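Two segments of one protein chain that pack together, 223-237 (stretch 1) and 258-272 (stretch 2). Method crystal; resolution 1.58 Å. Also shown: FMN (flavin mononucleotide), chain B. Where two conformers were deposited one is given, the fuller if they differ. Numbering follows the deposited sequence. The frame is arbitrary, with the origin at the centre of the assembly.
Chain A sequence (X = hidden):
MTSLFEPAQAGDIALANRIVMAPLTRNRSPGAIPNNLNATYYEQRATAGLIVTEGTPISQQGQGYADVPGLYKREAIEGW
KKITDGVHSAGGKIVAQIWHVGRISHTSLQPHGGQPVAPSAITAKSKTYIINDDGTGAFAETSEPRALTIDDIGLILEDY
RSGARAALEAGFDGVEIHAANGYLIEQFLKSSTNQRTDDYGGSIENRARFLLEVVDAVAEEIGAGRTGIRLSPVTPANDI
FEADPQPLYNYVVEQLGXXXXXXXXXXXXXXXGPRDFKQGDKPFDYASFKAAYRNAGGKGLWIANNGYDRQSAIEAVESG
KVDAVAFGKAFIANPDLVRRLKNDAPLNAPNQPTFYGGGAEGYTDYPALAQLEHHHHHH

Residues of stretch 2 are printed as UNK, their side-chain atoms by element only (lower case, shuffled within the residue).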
# COMPACT_ATOMS: atom_id res chain seq x y z
N GLY A 223 18.23 0.75 0.92
CA GLY A 223 18.47 2.17 1.04
C GLY A 223 17.22 2.92 1.45
O GLY A 223 16.14 2.72 0.90
N ALA A 224 17.37 3.82 2.43
CA ALA A 224 16.23 4.60 2.89
C ALA A 224 15.66 5.47 1.77
O ALA A 224 14.44 5.71 1.73
CB ALA A 224 16.65 5.47 4.09
N GLY A 225 16.51 5.91 0.85
CA GLY A 225 16.06 6.73 -0.27
C GLY A 225 15.23 6.00 -1.31
O GLY A 225 14.75 6.63 -2.26
N ARG A 226 15.10 4.68 -1.19
CA ARG A 226 14.21 3.91 -2.05
C ARG A 226 13.07 3.29 -1.26
O ARG A 226 12.40 2.38 -1.76
CB ARG A 226 14.98 2.82 -2.82
CG ARG A 226 16.06 3.43 -3.69
CD ARG A 226 16.60 2.49 -4.73
NE ARG A 226 17.49 3.25 -5.63
CZ ARG A 226 17.09 3.94 -6.70
NH1 ARG A 226 15.82 3.99 -7.07
NH2 ARG A 226 18.00 4.60 -7.42
N THR A 227 12.87 3.74 -0.01
CA THR A 227 11.87 3.18 0.90
C THR A 227 10.82 4.22 1.24
O THR A 227 11.15 5.30 1.74
CB THR A 227 12.53 2.67 2.19
OG1 THR A 227 13.57 1.73 1.87
CG2 THR A 227 11.50 2.02 3.09
N GLY A 228 9.55 3.90 0.98
CA GLY A 228 8.43 4.70 1.45
C GLY A 228 7.46 3.84 2.25
O GLY A 228 7.68 2.65 2.46
N ILE A 229 6.40 4.48 2.74
CA ILE A 229 5.46 3.78 3.60
C ILE A 229 4.08 4.39 3.40
O ILE A 229 3.95 5.60 3.24
CB ILE A 229 5.89 3.86 5.08
CG1 ILE A 229 5.00 3.01 5.99
CG2 ILE A 229 6.00 5.31 5.54
CD1 ILE A 229 5.64 2.70 7.33
N ARG A 230 3.05 3.55 3.47
CA ARG A 230 1.67 4.02 3.42
C ARG A 230 1.03 3.90 4.80
O ARG A 230 1.10 2.84 5.43
CB ARG A 230 0.86 3.22 2.40
CG ARG A 230 -0.49 3.87 2.13
CD ARG A 230 -1.26 3.22 1.01
NE ARG A 230 -1.98 4.23 0.25
CZ ARG A 230 -3.15 4.05 -0.36
NH1 ARG A 230 -3.80 2.92 -0.25
NH2 ARG A 230 -3.66 5.04 -1.07
N LEU A 231 0.35 4.95 5.23
CA LEU A 231 -0.28 5.03 6.55
C LEU A 231 -1.73 5.48 6.39
O LEU A 231 -2.06 6.21 5.46
CB LEU A 231 0.46 6.03 7.47
CG LEU A 231 1.94 5.74 7.68
CD1 LEU A 231 2.59 6.97 8.36
CD2 LEU A 231 2.08 4.46 8.50
N SER A 232 -2.59 5.06 7.31
CA SER A 232 -4.02 5.36 7.23
C SER A 232 -4.54 5.51 8.65
O SER A 232 -5.08 4.56 9.25
CB SER A 232 -4.78 4.27 6.46
OG SER A 232 -4.51 2.97 6.99
N PRO A 233 -4.39 6.71 9.24
CA PRO A 233 -4.61 6.86 10.70
C PRO A 233 -6.00 6.51 11.20
O PRO A 233 -6.13 6.08 12.35
CB PRO A 233 -4.30 8.35 10.93
CG PRO A 233 -3.36 8.72 9.85
CD PRO A 233 -3.71 7.87 8.66
N VAL A 234 -7.07 6.71 10.42
CA VAL A 234 -8.41 6.57 10.97
C VAL A 234 -9.25 5.53 10.26
O VAL A 234 -10.42 5.37 10.60
CB VAL A 234 -9.17 7.92 10.98
CG1 VAL A 234 -8.43 8.95 11.81
CG2 VAL A 234 -9.39 8.44 9.58
N THR A 235 -8.71 4.82 9.31
CA THR A 235 -9.57 4.02 8.47
C THR A 235 -10.17 2.85 9.25
O THR A 235 -9.50 2.24 10.07
CB THR A 235 -8.81 3.49 7.27
OG1 THR A 235 -9.76 2.81 6.44
CG2 THR A 235 -7.73 2.53 7.68
N PRO A 236 -11.43 2.51 8.99
CA PRO A 236 -12.05 1.35 9.63
C PRO A 236 -11.87 0.05 8.86
O PRO A 236 -12.50 -0.96 9.20
CB PRO A 236 -13.52 1.76 9.65
CG PRO A 236 -13.70 2.53 8.38
CD PRO A 236 -12.40 3.25 8.15
N ALA A 237 -11.07 0.07 7.82
CA ALA A 237 -10.86 -1.10 6.99
C ALA A 237 -10.50 -2.33 7.82
O ALA A 237 -9.68 -2.26 8.73
CB ALA A 237 -9.75 -0.82 5.98
N UNK A 258 13.17 10.81 11.19
CA UNK A 258 14.58 10.62 11.50
C UNK A 258 15.28 9.69 10.53
O UNK A 258 16.52 9.57 10.60
c UNK A 258 14.20 10.97 14.02
c UNK A 258 14.71 10.06 12.91
n UNK A 258 13.62 10.31 17.72
c UNK A 258 14.14 10.22 15.32
c UNK A 258 13.64 11.10 16.45
N UNK A 259 14.54 9.07 9.61
CA UNK A 259 15.04 7.92 8.85
C UNK A 259 15.29 8.17 7.36
O UNK A 259 15.55 7.21 6.63
c UNK A 259 14.26 6.16 10.46
c UNK A 259 13.39 4.67 13.27
n UNK A 259 13.67 3.67 14.10
n UNK A 259 13.08 5.86 13.78
c UNK A 259 13.08 5.43 10.93
c UNK A 259 14.08 6.75 9.05
n UNK A 259 13.41 4.45 11.96
N UNK A 260 15.25 9.40 6.88
CA UNK A 260 15.70 9.70 5.52
C UNK A 260 14.92 8.92 4.46
O UNK A 260 15.48 8.51 3.44
c UNK A 260 18.02 10.37 6.27
n UNK A 260 17.95 11.64 5.95
c UNK A 260 17.20 9.43 5.40
o UNK A 260 18.69 9.95 7.21
N UNK A 261 13.61 8.79 4.66
CA UNK A 261 12.77 8.00 3.76
C UNK A 261 12.40 8.78 2.50
O UNK A 261 12.43 10.03 2.46
c UNK A 261 10.36 6.22 6.22
c UNK A 261 12.55 5.42 5.36
c UNK A 261 11.50 7.54 4.47
c UNK A 261 11.70 6.64 5.70
N UNK A 262 12.02 8.02 1.47
CA UNK A 262 11.72 8.60 0.16
C UNK A 262 10.37 9.29 0.14
O UNK A 262 10.24 10.38 -0.45
c UNK A 262 11.77 7.51 -0.91
N UNK A 263 9.38 8.72 0.81
CA UNK A 263 8.03 9.26 0.77
C UNK A 263 7.19 8.68 1.89
O UNK A 263 7.42 7.56 2.38
c UNK A 263 5.98 6.89 -0.66
c UNK A 263 5.83 5.55 -1.05
c UNK A 263 8.15 6.92 -1.70
c UNK A 263 7.33 9.04 -0.59
c UNK A 263 8.00 5.59 -2.08
c UNK A 263 6.83 4.91 -1.75
c UNK A 263 7.15 7.58 -0.99
N UNK A 264 6.19 9.47 2.29
CA UNK A 264 5.10 9.07 3.17
C UNK A 264 3.82 9.22 2.36
O UNK A 264 3.55 10.29 1.81
c UNK A 264 6.38 10.17 5.09
c UNK A 264 5.01 9.96 4.43
c UNK A 264 6.99 8.91 5.67
c UNK A 264 3.95 9.39 5.38
N UNK A 265 3.03 8.15 2.30
CA UNK A 265 1.78 8.12 1.57
C UNK A 265 0.66 7.97 2.58
O UNK A 265 0.59 6.96 3.29
c UNK A 265 -0.56 7.52 -0.35
c UNK A 265 -0.58 6.04 -1.98
n UNK A 265 0.57 5.93 -1.34
c UNK A 265 0.62 6.85 -0.32
c UNK A 265 1.81 6.96 0.57
n UNK A 265 -1.29 7.00 -1.40
N UNK A 266 -0.21 8.97 2.66
CA UNK A 266 -1.23 9.04 3.71
C UNK A 266 -2.62 8.95 3.09
O UNK A 266 -2.96 9.71 2.18
c UNK A 266 -1.22 11.57 3.70
c UNK A 266 -2.12 10.34 5.68
c UNK A 266 -1.09 10.32 4.55
N UNK A 267 -3.43 8.03 3.62
CA UNK A 267 -4.86 7.93 3.34
C UNK A 267 -5.57 8.86 4.31
O UNK A 267 -5.51 8.65 5.53
c UNK A 267 -4.61 5.52 2.56
c UNK A 267 -5.37 6.48 3.49
c UNK A 267 -6.87 6.40 3.25
N UNK A 268 -6.26 9.85 3.77
CA UNK A 268 -6.96 10.84 4.57
C UNK A 268 -8.42 10.40 4.72
O UNK A 268 -9.20 10.50 3.77
c UNK A 268 -5.38 12.65 3.83
o UNK A 268 -4.26 14.70 3.46
c UNK A 268 -5.16 13.94 3.05
c UNK A 268 -6.84 12.21 3.91
o UNK A 268 -5.86 14.19 2.03
N UNK A 269 -8.77 9.94 5.91
CA UNK A 269 -10.12 9.48 6.17
C UNK A 269 -10.30 7.98 6.03
O UNK A 269 -9.35 7.19 6.06
N UNK A 270 -11.56 7.58 5.90
CA UNK A 270 -11.86 6.18 5.66
C UNK A 270 -11.48 5.81 4.24
O UNK A 270 -11.84 6.51 3.29
c UNK A 270 -13.34 5.91 5.92
N UNK A 271 -10.71 4.73 4.07
CA UNK A 271 -10.25 4.36 2.74
C UNK A 271 -11.44 4.13 1.83
O UNK A 271 -12.25 3.23 2.08
o UNK A 271 -8.49 3.19 3.92
c UNK A 271 -8.61 2.95 1.52
c UNK A 271 -9.40 3.09 2.82
N UNK A 272 -11.54 4.93 0.78
CA UNK A 272 -12.66 4.84 -0.14
C UNK A 272 -13.96 5.42 0.39
O UNK A 272 -15.00 5.26 -0.26
N1 FMN B . -4.97 0.29 -0.93
C2 FMN B . -3.74 -0.26 -0.68
O2 FMN B . -2.94 0.26 0.14
N3 FMN B . -3.36 -1.40 -1.35
C4 FMN B . -4.12 -2.10 -2.27
O4 FMN B . -3.66 -3.08 -2.85
C4A FMN B . -5.43 -1.52 -2.51
N5 FMN B . -6.20 -2.11 -3.39
C5A FMN B . -7.38 -1.46 -3.73
C6 FMN B . -8.16 -2.00 -4.75
C7 FMN B . -9.29 -1.34 -5.21
C7M FMN B . -10.09 -1.95 -6.33
C8 FMN B . -9.66 -0.12 -4.64
C8M FMN B . -10.84 0.66 -5.16
C9 FMN B . -8.90 0.42 -3.60
C9A FMN B . -7.76 -0.24 -3.16
N10 FMN B . -6.90 0.33 -2.19
C10 FMN B . -5.74 -0.30 -1.82
C1' FMN B . -7.19 1.70 -1.73
C2' FMN B . -6.73 2.72 -2.77
O2' FMN B . -5.31 2.71 -2.90
C3' FMN B . -7.18 4.15 -2.43
O3' FMN B . -6.72 4.50 -1.13
C4' FMN B . -8.70 4.34 -2.48
O4' FMN B . -9.22 3.87 -3.72
C5' FMN B . -9.10 5.78 -2.23
O5' FMN B . -8.58 6.64 -3.27
P FMN B . -9.46 7.25 -4.49
O1P FMN B . -10.50 8.12 -3.83
O2P FMN B . -10.09 6.05 -5.17
O3P FMN B . -8.47 7.98 -5.33
O HOH W 1 -6.95 7.05 7.42

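Position 258 carries four carbons in a row ending in nitrogen, and the chain is out of reach of stretch 1: Lys258. Position 259 has three carbons, a nitrogen, then a carbon bearing two more nitrogens, which is Arg259; its backbone O lies 3.3 Å from Ala224 CB, while the end of the side chain leads away. At 260, two carbons, the second holding one oxygen and one nitrogen, form a short amide, which excludes Asp and gives Asn260. The backbone O of Asn260 sits 3.3 Å from Ala224 CB, while the end of the side chain leads away.

Position 261 has four carbons forked at the second, hence Leu261; CD2 reaches Ala224 CB at 4.3 Å. Position 262 has a single carbon, Ala262, whose CB lies 3.4 Å from Gly225 O and whose N donates to Thr227 O (2.9 Å, 160°).

At 263 one carbon leads to a six-carbon ring without oxygen: Phe263. Gly228 CA stands 3.5 Å from the ring centroid, 9° off the normal. An ideal CB on Gly228 would fall 2.3 Å from Phe263 CZ, so the bare glycine makes room for the ring.

Position 264 has four carbons forked at the first, one arm two carbons long: Ile264. Its CD1 meets Ile229 CG2 at 3.7 Å and its CG2 meets Leu231 CD1 at 4.1 Å. Position 265 shows one carbon and a five-membered ring with two nitrogens, His265. Arg230 CD lies over its face, 4.2 Å from the centroid; Arg230 NH2 is 3.1 Å from His265 NE2.

Positions 266 and 267 each show one carbon carrying two carbons, giving Val266 and Val267. CG2 of Val266 is 4.2 Å from Pro233 CD, whereas Val267 CG2 covers one face of the Arg230 guanidinium, 3.6 Å from Arg230 CZ. Position 268 has three carbons, the third with two oxygens: Glu268, pointing away. Position 269 has no side chain, and its phi/psi of 96/-162 calls for Gly269; its CA touches Val234 CG2 at 3.6 Å. The lone carbon at 270, Ala270 CB, packs 3.6 Å from Pro236 CD. At 271 a carbon carries one oxygen and one carbon, Thr271, whose OG1 accepts from Thr235 OG1 (2.8 Å). Bare 272, with positive phi, is Gly272.

The strands run parallel, 14° apart. His265 N to Ile229 O (2.9 Å), Leu231 N to His265 O (2.8 Å) and Val267 N to Leu231 O (2.9 Å) fix the register. Aliphatic side chains pack on the Ile229 and Ile264 face; on the other, Arg230 NH1 donates to FMN O2 (2.8 Å).

Stretch 2 (258-272) KRNLAFIHVVEGATG
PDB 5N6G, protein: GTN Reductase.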